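Long-range contacts in OLD nuclease (Thermus scotoductus, PDB 6P74), which degrades linear or supercoiled double-stranded DNA from 5' to 3' with divalent metal ions, nicks circular DNA, and hydrolyses ATP when stimulated by DNA: residues I192-K201 with K213-F221; G408-V416 with V427-W435. All coordinates share one frame; numbering follows the deposited sequence.

Interaction 1: I192-K201 with K213-F221; sequences IEKTIAETAK and KSMEIGFGF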
ATOM      1  N   ILE A 192     -32.914 -11.371  -3.766  1.00 81.61           N
ATOM      2  CA  ILE A 192     -31.697 -10.670  -3.396  1.00 68.75           C
ATOM      3  C   ILE A 192     -31.049 -10.051  -4.621  1.00 71.92           C
ATOM      4  O   ILE A 192     -30.604  -8.901  -4.593  1.00 73.66           O
ATOM      5  CB  ILE A 192     -30.738 -11.619  -2.671  1.00 70.54           C
ATOM      6  CG1 ILE A 192     -31.366 -12.087  -1.366  1.00 71.15           C
ATOM      7  CG2 ILE A 192     -29.394 -10.930  -2.438  1.00 74.12           C
ATOM      8  CD1 ILE A 192     -30.493 -13.034  -0.578  1.00 74.28           C
ATOM      9  N   GLU A 193     -31.002 -10.797  -5.721  1.00 79.25           N
ATOM     10  CA  GLU A 193     -30.410 -10.292  -6.952  1.00 76.67           C
ATOM     11  C   GLU A 193     -31.203  -9.106  -7.504  1.00 76.15           C
ATOM     12  O   GLU A 193     -30.617  -8.125  -7.969  1.00 75.13           O
ATOM     13  CB  GLU A 193     -30.330 -11.444  -7.959  1.00 83.22           C
ATOM     14  CG  GLU A 193     -29.816 -11.127  -9.358  1.00 87.97           C
ATOM     15  CD  GLU A 193     -29.879 -12.356 -10.279  1.00 98.99           C
ATOM     16  OE1 GLU A 193     -28.855 -13.068 -10.410  1.00102.98           O
ATOM     17  OE2 GLU A 193     -30.961 -12.621 -10.855  1.00108.60           O
ATOM     18  N   LYS A 194     -32.538  -9.169  -7.445  1.00 67.65           N
ATOM     19  CA  LYS A 194     -33.355  -8.064  -7.933  1.00 70.56           C
ATOM     20  C   LYS A 194     -33.184  -6.822  -7.062  1.00 75.26           C
ATOM     21  O   LYS A 194     -33.144  -5.697  -7.573  1.00 75.30           O
ATOM     22  CB  LYS A 194     -34.824  -8.498  -8.007  1.00 75.41           C
ATOM     23  CG  LYS A 194     -35.836  -7.420  -8.423  1.00 82.26           C
ATOM     24  CD  LYS A 194     -37.266  -8.030  -8.457  1.00 95.11           C
ATOM     25  CE  LYS A 194     -38.341  -7.040  -8.919  1.00100.79           C
ATOM     26  NZ  LYS A 194     -39.740  -7.616  -8.891  1.00107.78           N
ATOM     27  N   THR A 195     -33.060  -6.998  -5.749  1.00 72.66           N
ATOM     28  CA  THR A 195     -32.811  -5.849  -4.900  1.00 72.61           C
ATOM     29  C   THR A 195     -31.495  -5.183  -5.274  1.00 77.75           C
ATOM     30  O   THR A 195     -31.441  -3.967  -5.472  1.00 77.20           O
ATOM     31  CB  THR A 195     -32.822  -6.270  -3.435  1.00 75.64           C
ATOM     32  OG1 THR A 195     -34.161  -6.621  -3.067  1.00 79.36           O
ATOM     33  CG2 THR A 195     -32.275  -5.133  -2.524  1.00 65.91           C
ATOM     34  N   ILE A 196     -30.428  -5.974  -5.416  1.00 77.37           N
ATOM     35  CA  ILE A 196     -29.133  -5.424  -5.812  1.00 73.44           C
ATOM     36  C   ILE A 196     -29.245  -4.686  -7.147  1.00 74.61           C
ATOM     37  O   ILE A 196     -28.904  -3.501  -7.258  1.00 72.78           O
ATOM     38  CB  ILE A 196     -28.071  -6.535  -5.873  1.00 70.13           C
ATOM     39  CG1 ILE A 196     -27.917  -7.199  -4.508  1.00 70.53           C
ATOM     40  CG2 ILE A 196     -26.725  -5.975  -6.368  1.00 67.27           C
ATOM     41  CD1 ILE A 196     -26.851  -8.302  -4.465  1.00 73.47           C
ATOM     42  N   ALA A 197     -29.736  -5.376  -8.177  1.00 73.19           N
ATOM     43  CA  ALA A 197     -29.713  -4.823  -9.526  1.00 69.91           C
ATOM     44  C   ALA A 197     -30.608  -3.597  -9.649  1.00 79.99           C
ATOM     45  O   ALA A 197     -30.242  -2.620 -10.309  1.00 84.73           O
ATOM     46  CB  ALA A 197     -30.138  -5.891 -10.540  1.00 64.84           C
ATOM     47  N   GLU A 198     -31.793  -3.638  -9.046  1.00 81.46           N
ATOM     48  CA  GLU A 198     -32.675  -2.484  -9.133  1.00 81.05           C
ATOM     49  C   GLU A 198     -32.074  -1.295  -8.401  1.00 72.59           C
ATOM     50  O   GLU A 198     -32.152  -0.162  -8.881  1.00 77.49           O
ATOM     51  CB  GLU A 198     -34.065  -2.813  -8.577  1.00 86.61           C
ATOM     52  CG  GLU A 198     -34.904  -3.769  -9.429  1.00102.88           C
ATOM     53  CD  GLU A 198     -35.206  -3.230 -10.828  1.00117.17           C
ATOM     54  OE1 GLU A 198     -36.316  -2.690 -11.044  1.00123.35           O
ATOM     55  OE2 GLU A 198     -34.331  -3.353 -11.715  1.00121.06           O
ATOM     56  N   THR A 199     -31.467  -1.536  -7.239  1.00 66.16           N
ATOM     57  CA  THR A 199     -30.882  -0.437  -6.487  1.00 70.27           C
ATOM     58  C   THR A 199     -29.706   0.164  -7.241  1.00 77.82           C
ATOM     59  O   THR A 199     -29.641   1.385  -7.440  1.00 73.21           O
ATOM     60  CB  THR A 199     -30.460  -0.919  -5.099  1.00 68.65           C
ATOM     61  OG1 THR A 199     -31.623  -1.298  -4.359  1.00 72.78           O
ATOM     62  CG2 THR A 199     -29.715   0.156  -4.339  1.00 62.87           C
ATOM     63  N   ALA A 200     -28.776  -0.686  -7.693  1.00 72.44           N
ATOM     64  CA  ALA A 200     -27.667  -0.198  -8.504  1.00 74.60           C
ATOM     65  C   ALA A 200     -28.152   0.618  -9.701  1.00 77.21           C
ATOM     66  O   ALA A 200     -27.555   1.648 -10.040  1.00 74.41           O
ATOM     67  CB  ALA A 200     -26.804  -1.369  -8.971  1.00 66.02           C
ATOM     68  N   LYS A 201     -29.227   0.175 -10.358  1.00 79.31           N
ATOM     69  CA  LYS A 201     -29.687   0.899 -11.541  1.00 84.90           C
ATOM     70  C   LYS A 201     -30.251   2.255 -11.161  1.00 83.91           C
ATOM     71  O   LYS A 201     -30.071   3.233 -11.893  1.00 78.85           O
ATOM     72  CB  LYS A 201     -30.723   0.086 -12.314  1.00 81.07           C
ATOM     73  CG  LYS A 201     -30.123  -0.945 -13.258  1.00 87.44           C
ATOM     74  CD  LYS A 201     -31.217  -1.572 -14.106  1.00100.14           C
ATOM     75  CE  LYS A 201     -30.691  -2.738 -14.931  1.00107.65           C
ATOM     76  NZ  LYS A 201     -31.779  -3.301 -15.787  1.00108.49           N
ATOM     77  N   LYS A 213     -30.600   1.335 -19.660  1.00176.64           N
ATOM     78  CA  LYS A 213     -31.515   0.243 -19.347  1.00169.45           C
ATOM     79  C   LYS A 213     -31.191  -1.018 -20.113  1.00166.28           C
ATOM     80  O   LYS A 213     -31.989  -1.962 -20.095  1.00168.00           O
ATOM     81  CB  LYS A 213     -32.956   0.678 -19.627  1.00170.04           C
ATOM     82  CG  LYS A 213     -33.391   1.917 -18.849  1.00165.85           C
ATOM     83  CD  LYS A 213     -34.818   2.324 -19.170  1.00167.14           C
ATOM     84  CE  LYS A 213     -35.195   3.596 -18.426  1.00166.11           C
ATOM     85  NZ  LYS A 213     -36.580   4.053 -18.735  1.00170.62           N
ATOM     86  N   SER A 214     -30.045  -1.035 -20.793  1.00161.32           N
ATOM     87  CA  SER A 214     -29.562  -2.198 -21.523  1.00156.31           C
ATOM     88  C   SER A 214     -28.635  -3.063 -20.679  1.00148.63           C
ATOM     89  O   SER A 214     -28.076  -4.043 -21.186  1.00146.40           O
ATOM     90  CB  SER A 214     -28.843  -1.748 -22.796  1.00157.95           C
ATOM     91  OG  SER A 214     -27.886  -0.741 -22.503  1.00154.44           O
ATOM     92  N   MET A 215     -28.478  -2.726 -19.404  1.00142.46           N
ATOM     93  CA  MET A 215     -27.444  -3.300 -18.562  1.00136.39           C
ATOM     94  C   MET A 215     -28.000  -4.466 -17.762  1.00133.91           C
ATOM     95  O   MET A 215     -29.038  -4.339 -17.106  1.00137.46           O
ATOM     96  CB  MET A 215     -26.897  -2.237 -17.620  1.00132.46           C
ATOM     97  CG  MET A 215     -25.517  -2.504 -17.105  1.00123.54           C
ATOM     98  SD  MET A 215     -25.180  -1.166 -15.973  1.00118.01           S
ATOM     99  CE  MET A 215     -25.700   0.256 -16.951  1.00119.61           C
ATOM    100  N   GLU A 216     -27.303  -5.591 -17.807  1.00128.22           N
ATOM    101  CA  GLU A 216     -27.685  -6.766 -17.048  1.00126.00           C
ATOM    102  C   GLU A 216     -26.776  -6.863 -15.840  1.00112.27           C
ATOM    103  O   GLU A 216     -25.551  -6.815 -15.980  1.00118.32           O
ATOM    104  CB  GLU A 216     -27.583  -8.037 -17.892  1.00137.32           C
ATOM    105  CG  GLU A 216     -28.471  -9.181 -17.406  1.00141.96           C
ATOM    106  CD  GLU A 216     -29.961  -8.898 -17.592  1.00147.06           C
ATOM    107  OE1 GLU A 216     -30.726  -9.857 -17.830  1.00147.95           O
ATOM    108  OE2 GLU A 216     -30.369  -7.718 -17.506  1.00149.98           O
ATOM    109  N   ILE A 217     -27.375  -6.973 -14.661  1.00 94.13           N
ATOM    110  CA  ILE A 217     -26.643  -7.145 -13.413  1.00 82.56           C
ATOM    111  C   ILE A 217     -27.245  -8.349 -12.714  1.00 87.02           C
ATOM    112  O   ILE A 217     -28.461  -8.400 -12.502  1.00 90.02           O
ATOM    113  CB  ILE A 217     -26.711  -5.897 -12.514  1.00 82.47           C
ATOM    114  CG1 ILE A 217     -26.171  -4.659 -13.243  1.00 79.27           C
ATOM    115  CG2 ILE A 217     -25.949  -6.129 -11.234  1.00 83.29           C
ATOM    116  CD1 ILE A 217     -26.280  -3.367 -12.447  1.00 69.87           C
ATOM    117  N   GLY A 218     -26.406  -9.325 -12.380  1.00 85.47           N
ATOM    118  CA  GLY A 218     -26.897 -10.528 -11.739  1.00 80.36           C
ATOM    119  C   GLY A 218     -25.752 -11.328 -11.159  1.00 78.61           C
ATOM    120  O   GLY A 218     -24.582 -10.950 -11.257  1.00 79.76           O
ATOM    121  N   PHE A 219     -26.119 -12.447 -10.545  1.00 82.33           N
ATOM    122  CA  PHE A 219     -25.170 -13.402  -9.999  1.00 85.46           C
ATOM    123  C   PHE A 219     -24.615 -14.315 -11.097  1.00 90.77           C
ATOM    124  O   PHE A 219     -25.181 -14.440 -12.187  1.00 91.23           O
ATOM    125  CB  PHE A 219     -25.842 -14.252  -8.921  1.00 84.66           C
ATOM    126  CG  PHE A 219     -26.088 -13.528  -7.617  1.00 79.64           C
ATOM    127  CD1 PHE A 219     -25.071 -12.833  -6.983  1.00 80.31           C
ATOM    128  CD2 PHE A 219     -27.342 -13.579  -7.012  1.00 78.12           C
ATOM    129  CE1 PHE A 219     -25.304 -12.176  -5.767  1.00 79.83           C
ATOM    130  CE2 PHE A 219     -27.577 -12.934  -5.803  1.00 75.35           C
ATOM    131  CZ  PHE A 219     -26.559 -12.245  -5.173  1.00 71.49           C
ATOM    132  N   GLY A 220     -23.502 -14.965 -10.788  1.00 93.34           N
ATOM    133  CA  GLY A 220     -22.882 -15.913 -11.692  1.00 94.16           C
ATOM    134  C   GLY A 220     -21.436 -16.135 -11.301  1.00 93.19           C
ATOM    135  O   GLY A 220     -20.909 -15.487 -10.392  1.00 92.70           O
ATOM    136  N   PHE A 221     -20.791 -17.078 -12.008  1.00 89.19           N
ATOM    137  CA  PHE A 221     -19.354 -17.262 -11.821  1.00 93.14           C
ATOM    138  C   PHE A 221     -18.586 -17.304 -13.135  1.00 98.23           C
ATOM    139  O   PHE A 221     -17.459 -17.809 -13.161  1.00100.10           O
ATOM    140  CB  PHE A 221     -19.027 -18.512 -11.000  1.00 92.17           C
ATOM    141  CG  PHE A 221     -20.069 -19.547 -11.046  1.00 98.14           C
ATOM    142  CD1 PHE A 221     -20.200 -20.361 -12.158  1.00106.44           C
ATOM    143  CD2 PHE A 221     -20.920 -19.724  -9.970  1.00102.51           C
ATOM    144  CE1 PHE A 221     -21.181 -21.331 -12.203  1.00112.57           C
ATOM    145  CE2 PHE A 221     -21.906 -20.684 -10.003  1.00104.96           C
ATOM    146  CZ  PHE A 221     -22.039 -21.492 -11.124  1.00112.76           C
TER
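Glu193 meets Phe219 twice, with its carboxylate at the backbone N-H and its CB beside the ring. Glu193 CG points opposite the backbone N (chi1 176°) and the chain stays extended beyond, leaving helix 192-201 toward the strand, and OE1 accepts the backbone N-H of Phe219 at 2.8 Å. The bond is almost straight, 176° at the hydrogen, and uses the anti side of the carboxylate, 26° out of its plane. Behind it, Glu193 CB lies alongside the ring, 3.8 Å from Phe219 CD2 and CE2. The ring turns its far end to the helix: Ile192 CG2 stands at its edge, near the ring plane, while Ile196 CD1 comes obliquely to CZ at 4.0 Å, the two side chains crossing at about a right angle. One helical turn on, Ala197 CB meets Ile217 CB at 4.0 Å, and Ala200 CB takes up Ile217 CD1; these short side chains let the branched one come close to the helix. At the far end the extended Lys201 brings CE and NZ each to 3.2 Å from Met215 O. Gly218 leaves room for the carboxylate, its CA only 3.5 Å from Glu193 OE1. Because residues 217-220 pair antiparallel with the second subunit, apolar packing and the Glu193 bond together fix the helix to an intersubunit sheet of the dimerization domain.

Interaction 2: G408-V416 with V427-W435; sequences GKAGIELIV and VVVHDEDVW. With SM (samarium (III) ion), chain O.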
ATOM      1  N   GLY A 408      39.171 -19.834  -4.121  1.00 56.43           N
ATOM      2  CA  GLY A 408      40.536 -19.634  -4.590  1.00 57.13           C
ATOM      3  C   GLY A 408      40.736 -18.214  -5.075  1.00 59.53           C
ATOM      4  O   GLY A 408      39.825 -17.383  -5.042  1.00 58.27           O
ATOM      5  N   LYS A 409      41.956 -17.927  -5.544  1.00 62.49           N
ATOM      6  CA  LYS A 409      42.308 -16.531  -5.795  1.00 57.43           C
ATOM      7  C   LYS A 409      41.518 -15.956  -6.969  1.00 59.74           C
ATOM      8  O   LYS A 409      40.968 -14.849  -6.868  1.00 57.38           O
ATOM      9  CB  LYS A 409      43.816 -16.400  -5.995  1.00 58.25           C
ATOM     10  CG  LYS A 409      44.575 -16.699  -4.655  1.00 58.84           C
ATOM     11  CD  LYS A 409      46.090 -16.563  -4.793  1.00 58.34           C
ATOM     12  CE  LYS A 409      46.787 -16.800  -3.437  1.00 58.28           C
ATOM     13  NZ  LYS A 409      48.275 -16.791  -3.583  1.00 55.56           N
ATOM     14  N   ALA A 410      41.424 -16.704  -8.080  1.00 57.31           N
ATOM     15  CA  ALA A 410      40.601 -16.261  -9.201  1.00 55.52           C
ATOM     16  C   ALA A 410      39.161 -16.023  -8.763  1.00 59.59           C
ATOM     17  O   ALA A 410      38.500 -15.115  -9.274  1.00 72.00           O
ATOM     18  CB  ALA A 410      40.662 -17.277 -10.357  1.00 56.24           C
ATOM     19  N   GLY A 411      38.673 -16.811  -7.803  1.00 59.00           N
ATOM     20  CA  GLY A 411      37.341 -16.585  -7.266  1.00 47.06           C
ATOM     21  C   GLY A 411      37.247 -15.293  -6.484  1.00 58.73           C
ATOM     22  O   GLY A 411      36.206 -14.626  -6.498  1.00 64.48           O
ATOM     23  N   ILE A 412      38.323 -14.934  -5.772  1.00 57.78           N
ATOM     24  CA  ILE A 412      38.351 -13.669  -5.037  1.00 63.48           C
ATOM     25  C   ILE A 412      38.282 -12.485  -6.002  1.00 55.89           C
ATOM     26  O   ILE A 412      37.494 -11.560  -5.808  1.00 61.60           O
ATOM     27  CB  ILE A 412      39.597 -13.582  -4.134  1.00 61.04           C
ATOM     28  CG1 ILE A 412      39.482 -14.554  -2.969  1.00 64.89           C
ATOM     29  CG2 ILE A 412      39.727 -12.187  -3.552  1.00 53.35           C
ATOM     30  CD1 ILE A 412      40.720 -14.621  -2.112  1.00 56.89           C
ATOM     31  N   GLU A 413      39.124 -12.487  -7.036  1.00 55.63           N
ATOM     32  CA  GLU A 413      39.020 -11.485  -8.094  1.00 64.99           C
ATOM     33  C   GLU A 413      37.578 -11.256  -8.513  1.00 63.57           C
ATOM     34  O   GLU A 413      37.125 -10.114  -8.639  1.00 60.58           O
ATOM     35  CB  GLU A 413      39.800 -11.918  -9.327  1.00 67.48           C
ATOM     36  CG  GLU A 413      41.255 -11.807  -9.267  1.00 76.88           C
ATOM     37  CD  GLU A 413      41.802 -11.781 -10.664  1.00 82.30           C
ATOM     38  OE1 GLU A 413      41.579 -10.763 -11.357  1.00 79.83           O
ATOM     39  OE2 GLU A 413      42.394 -12.793 -11.092  1.00 88.25           O
ATOM     40  N   LEU A 414      36.845 -12.345  -8.760  1.00 60.71           N
ATOM     41  CA  LEU A 414      35.484 -12.200  -9.255  1.00 63.84           C
ATOM     42  C   LEU A 414      34.626 -11.451  -8.247  1.00 61.90           C
ATOM     43  O   LEU A 414      33.979 -10.460  -8.589  1.00 65.50           O
ATOM     44  CB  LEU A 414      34.891 -13.570  -9.578  1.00 63.20           C
ATOM     45  CG  LEU A 414      33.486 -13.618 -10.175  1.00 67.01           C
ATOM     46  CD1 LEU A 414      33.365 -12.640 -11.350  1.00 63.62           C
ATOM     47  CD2 LEU A 414      33.235 -15.021 -10.663  1.00 65.50           C
ATOM     48  N   ILE A 415      34.640 -11.892  -6.986  1.00 62.10           N
ATOM     49  CA  ILE A 415      33.768 -11.296  -5.980  1.00 59.86           C
ATOM     50  C   ILE A 415      34.200  -9.870  -5.682  1.00 61.91           C
ATOM     51  O   ILE A 415      33.363  -8.995  -5.428  1.00 67.39           O
ATOM     52  CB  ILE A 415      33.745 -12.144  -4.689  1.00 60.40           C
ATOM     53  CG1 ILE A 415      33.337 -13.583  -4.971  1.00 60.56           C
ATOM     54  CG2 ILE A 415      32.808 -11.520  -3.655  1.00 51.64           C
ATOM     55  CD1 ILE A 415      32.074 -13.702  -5.744  1.00 64.82           C
ATOM     56  N   VAL A 416      35.518  -9.619  -5.660  1.00 60.35           N
ATOM     57  CA  VAL A 416      36.010  -8.251  -5.520  1.00 58.21           C
ATOM     58  C   VAL A 416      35.430  -7.354  -6.615  1.00 63.17           C
ATOM     59  O   VAL A 416      34.940  -6.252  -6.345  1.00 67.21           O
ATOM     60  CB  VAL A 416      37.545  -8.223  -5.530  1.00 57.88           C
ATOM     61  CG1 VAL A 416      38.039  -6.834  -5.956  1.00 57.77           C
ATOM     62  CG2 VAL A 416      38.074  -8.550  -4.153  1.00 59.78           C
ATOM     63  N   VAL A 427      36.859  -6.693   2.827  1.00 63.97           N
ATOM     64  CA  VAL A 427      38.277  -6.934   3.074  1.00 60.13           C
ATOM     65  C   VAL A 427      38.643  -8.286   2.449  1.00 55.88           C
ATOM     66  O   VAL A 427      37.853  -9.239   2.480  1.00 57.13           O
ATOM     67  CB  VAL A 427      38.587  -6.885   4.589  1.00 60.70           C
ATOM     68  CG1 VAL A 427      40.028  -7.300   4.884  1.00 58.61           C
ATOM     69  CG2 VAL A 427      38.300  -5.486   5.161  1.00 56.96           C
ATOM     70  N   VAL A 428      39.823  -8.362   1.848  1.00 56.52           N
ATOM     71  CA  VAL A 428      40.371  -9.607   1.325  1.00 56.71           C
ATOM     72  C   VAL A 428      41.487 -10.104   2.255  1.00 59.22           C
ATOM     73  O   VAL A 428      42.378  -9.331   2.642  1.00 54.05           O
ATOM     74  CB  VAL A 428      40.924  -9.424  -0.097  1.00 57.88           C
ATOM     75  CG1 VAL A 428      41.405 -10.751  -0.614  1.00 54.59           C
ATOM     76  CG2 VAL A 428      39.881  -8.816  -1.034  1.00 57.97           C
ATOM     77  N   VAL A 429      41.476 -11.399   2.571  1.00 58.03           N
ATOM     78  CA  VAL A 429      42.654 -12.074   3.123  1.00 61.69           C
ATOM     79  C   VAL A 429      42.950 -13.273   2.244  1.00 54.77           C
ATOM     80  O   VAL A 429      42.044 -14.055   1.939  1.00 60.44           O
ATOM     81  CB  VAL A 429      42.479 -12.556   4.578  1.00 71.38           C
ATOM     82  CG1 VAL A 429      43.821 -12.561   5.296  1.00 77.32           C
ATOM     83  CG2 VAL A 429      41.438 -11.761   5.314  1.00 79.01           C
ATOM     84  N   HIS A 430      44.218 -13.469   1.901  1.00 54.52           N
ATOM     85  CA  HIS A 430      44.611 -14.689   1.217  1.00 53.69           C
ATOM     86  C   HIS A 430      46.069 -15.017   1.541  1.00 56.37           C
ATOM     87  O   HIS A 430      46.831 -14.182   2.052  1.00 59.93           O
ATOM     88  CB  HIS A 430      44.393 -14.549  -0.289  1.00 49.59           C
ATOM     89  CG  HIS A 430      45.304 -13.554  -0.927  1.00 53.42           C
ATOM     90  ND1 HIS A 430      46.598 -13.861  -1.279  1.00 58.04           N
ATOM     91  CD2 HIS A 430      45.124 -12.247  -1.250  1.00 53.72           C
ATOM     92  CE1 HIS A 430      47.169 -12.793  -1.815  1.00 60.30           C
ATOM     93  NE2 HIS A 430      46.295 -11.803  -1.811  1.00 55.69           N
ATOM     94  N   ASP A 431      46.463 -16.241   1.205  1.00 54.75           N
ATOM     95  CA  ASP A 431      47.845 -16.671   1.393  1.00 55.98           C
ATOM     96  C   ASP A 431      48.738 -16.142   0.284  1.00 55.82           C
ATOM     97  O   ASP A 431      48.301 -15.936  -0.849  1.00 59.95           O
ATOM     98  CB  ASP A 431      47.942 -18.209   1.433  1.00 54.83           C
ATOM     99  CG  ASP A 431      47.349 -18.816   2.718  1.00 60.94           C
ATOM    100  OD1 ASP A 431      47.137 -18.048   3.669  1.00 61.52           O
ATOM    101  OD2 ASP A 431      47.066 -20.042   2.771  1.00 67.09           O
ATOM    102  N   GLU A 432      50.016 -15.946   0.612  1.00 58.94           N
ATOM    103  CA  GLU A 432      50.977 -15.594  -0.424  1.00 64.89           C
ATOM    104  C   GLU A 432      51.261 -16.789  -1.332  1.00 70.36           C
ATOM    105  O   GLU A 432      51.214 -16.671  -2.562  1.00 68.52           O
ATOM    106  CB  GLU A 432      52.263 -15.075   0.209  1.00 57.98           C
ATOM    107  CG  GLU A 432      53.317 -14.563  -0.785  1.00 57.22           C
ATOM    108  CD  GLU A 432      54.679 -14.388  -0.097  1.00 77.30           C
ATOM    109  OE1 GLU A 432      54.804 -14.846   1.055  1.00 75.79           O
ATOM    110  OE2 GLU A 432      55.628 -13.819  -0.687  1.00 86.16           O
ATOM    111  N   ASP A 433      51.581 -17.946  -0.742  1.00 64.85           N
ATOM    112  CA  ASP A 433      51.820 -19.185  -1.495  1.00 63.34           C
ATOM    113  C   ASP A 433      53.051 -19.103  -2.388  1.00 66.19           C
ATOM    114  O   ASP A 433      53.072 -19.650  -3.488  1.00 71.24           O
ATOM    115  CB  ASP A 433      50.598 -19.578  -2.313  1.00 60.68           C
ATOM    116  CG  ASP A 433      49.526 -20.193  -1.451  1.00 63.20           C
ATOM    117  OD1 ASP A 433      49.899 -20.844  -0.452  1.00 63.16           O
ATOM    118  OD2 ASP A 433      48.330 -20.046  -1.759  1.00 66.38           O
ATOM    119  N   VAL A 434      54.087 -18.438  -1.894  1.00 63.08           N
ATOM    120  CA  VAL A 434      55.390 -18.374  -2.534  1.00 59.60           C
ATOM    121  C   VAL A 434      56.374 -19.044  -1.589  1.00 62.83           C
ATOM    122  O   VAL A 434      56.351 -18.785  -0.384  1.00 74.40           O
ATOM    123  CB  VAL A 434      55.783 -16.916  -2.813  1.00 55.11           C
ATOM    124  CG1 VAL A 434      57.267 -16.783  -3.251  1.00 57.81           C
ATOM    125  CG2 VAL A 434      54.772 -16.310  -3.794  1.00 60.61           C
ATOM    126  N   TRP A 435      57.211 -19.919  -2.123  1.00 63.55           N
ATOM    127  CA  TRP A 435      58.042 -20.756  -1.272  1.00 65.62           C
ATOM    128  C   TRP A 435      59.481 -20.712  -1.748  1.00 69.51           C
ATOM    129  O   TRP A 435      59.724 -20.660  -2.953  1.00 80.19           O
ATOM    130  CB  TRP A 435      57.521 -22.199  -1.291  1.00 61.51           C
ATOM    131  CG  TRP A 435      56.086 -22.253  -0.882  1.00 68.79           C
ATOM    132  CD1 TRP A 435      54.977 -22.274  -1.706  1.00 64.44           C
ATOM    133  CD2 TRP A 435      55.590 -22.241   0.458  1.00 66.77           C
ATOM    134  NE1 TRP A 435      53.833 -22.278  -0.951  1.00 67.18           N
ATOM    135  CE2 TRP A 435      54.180 -22.262   0.380  1.00 70.92           C
ATOM    136  CE3 TRP A 435      56.205 -22.213   1.716  1.00 71.45           C
ATOM    137  CZ2 TRP A 435      53.370 -22.274   1.520  1.00 69.73           C
ATOM    138  CZ3 TRP A 435      55.410 -22.218   2.836  1.00 71.98           C
ATOM    139  CH2 TRP A 435      54.002 -22.239   2.735  1.00 67.94           C
TER
HETATM  140 SM    SM O 614      46.050 -22.031   2.008  1.00 49.77          SM
HETATM  141  O   HOH W   1      48.475 -22.299   1.122  1.00 54.46           O
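Lys409 supplies the polar part of this contact. Its chain, extended beyond CG, runs from the first turn of helix 409-416 to the end of strand 427-431, where NZ donates to Asp431 O at 2.9 Å, tilted 32° from the carbonyl plane. His430 ND1 donates to the same oxygen at 2.7 Å from the opposite face, so two donors grip one carbonyl. The imidazole can do this because its CG sits between the backbone N and the carbonyl carbon (chi1 67°), which turns the ring back toward the next peptide and keeps that oxygen near the ring plane. NZ forms its stronger salt bridge with Glu456 and a hydrogen bond with Asn460, both of helix 443-467; the one to Asp433 OD2, at 3.7 Å, is long. A lysine suits this place, being long enough to cross from helix to loop and able to donate several bonds.

The side chain of Asp431 takes the metal. Its OD2 binds the samarium ion at 2.4 Å, with Glu480 completing the protein part of the site, while its OD1 accepts from Leu479 N. A water on the ion donates to Asp433 OD1 at 2.6 Å. Asp431 and Asp433 are probably ligands of a catalytic divalent metal, as expected for the acidic motif of a Toprim domain, and Lys409 NZ holds the Asp431 carbonyl.

Apolar contacts fill the rest. Val428 offers one methyl each to Ile412 and Val416: CG1 to Ile412 CG2 at 3.7 Å, CG2 to Val416 CG2 at 3.6 Å. Ile412 CD1 also reaches His430 CB.

Strand 426-431 lies between strands 372-376 and 472-475 of the parallel sheet; helix 409-422 and helix 443-467 meet one face, and Val427 and Val429 point away from helix 409-416 and touch helix 513-523.

From the N terminus, the chain first builds part of the ATPase domain and then enters the dimerization domain, where interaction 1 closes a short loop between helix 187-205 and strand 217-220. It then completes the ATPase domain and passes into the Toprim domain, where interaction 2 closes another short loop, between helix 409-422 and strand 426-431. The two loops lie in series, neither nesting nor crossing, and their centres are about 73 Å apart on opposite sides of the chain's centre. Interaction 1 ties its helix to a strand that pairs with one of the second subunit; interaction 2 ties a helix to the parallel sheet beside the metal site in the Toprim domain, which faces away from the dimerization domain.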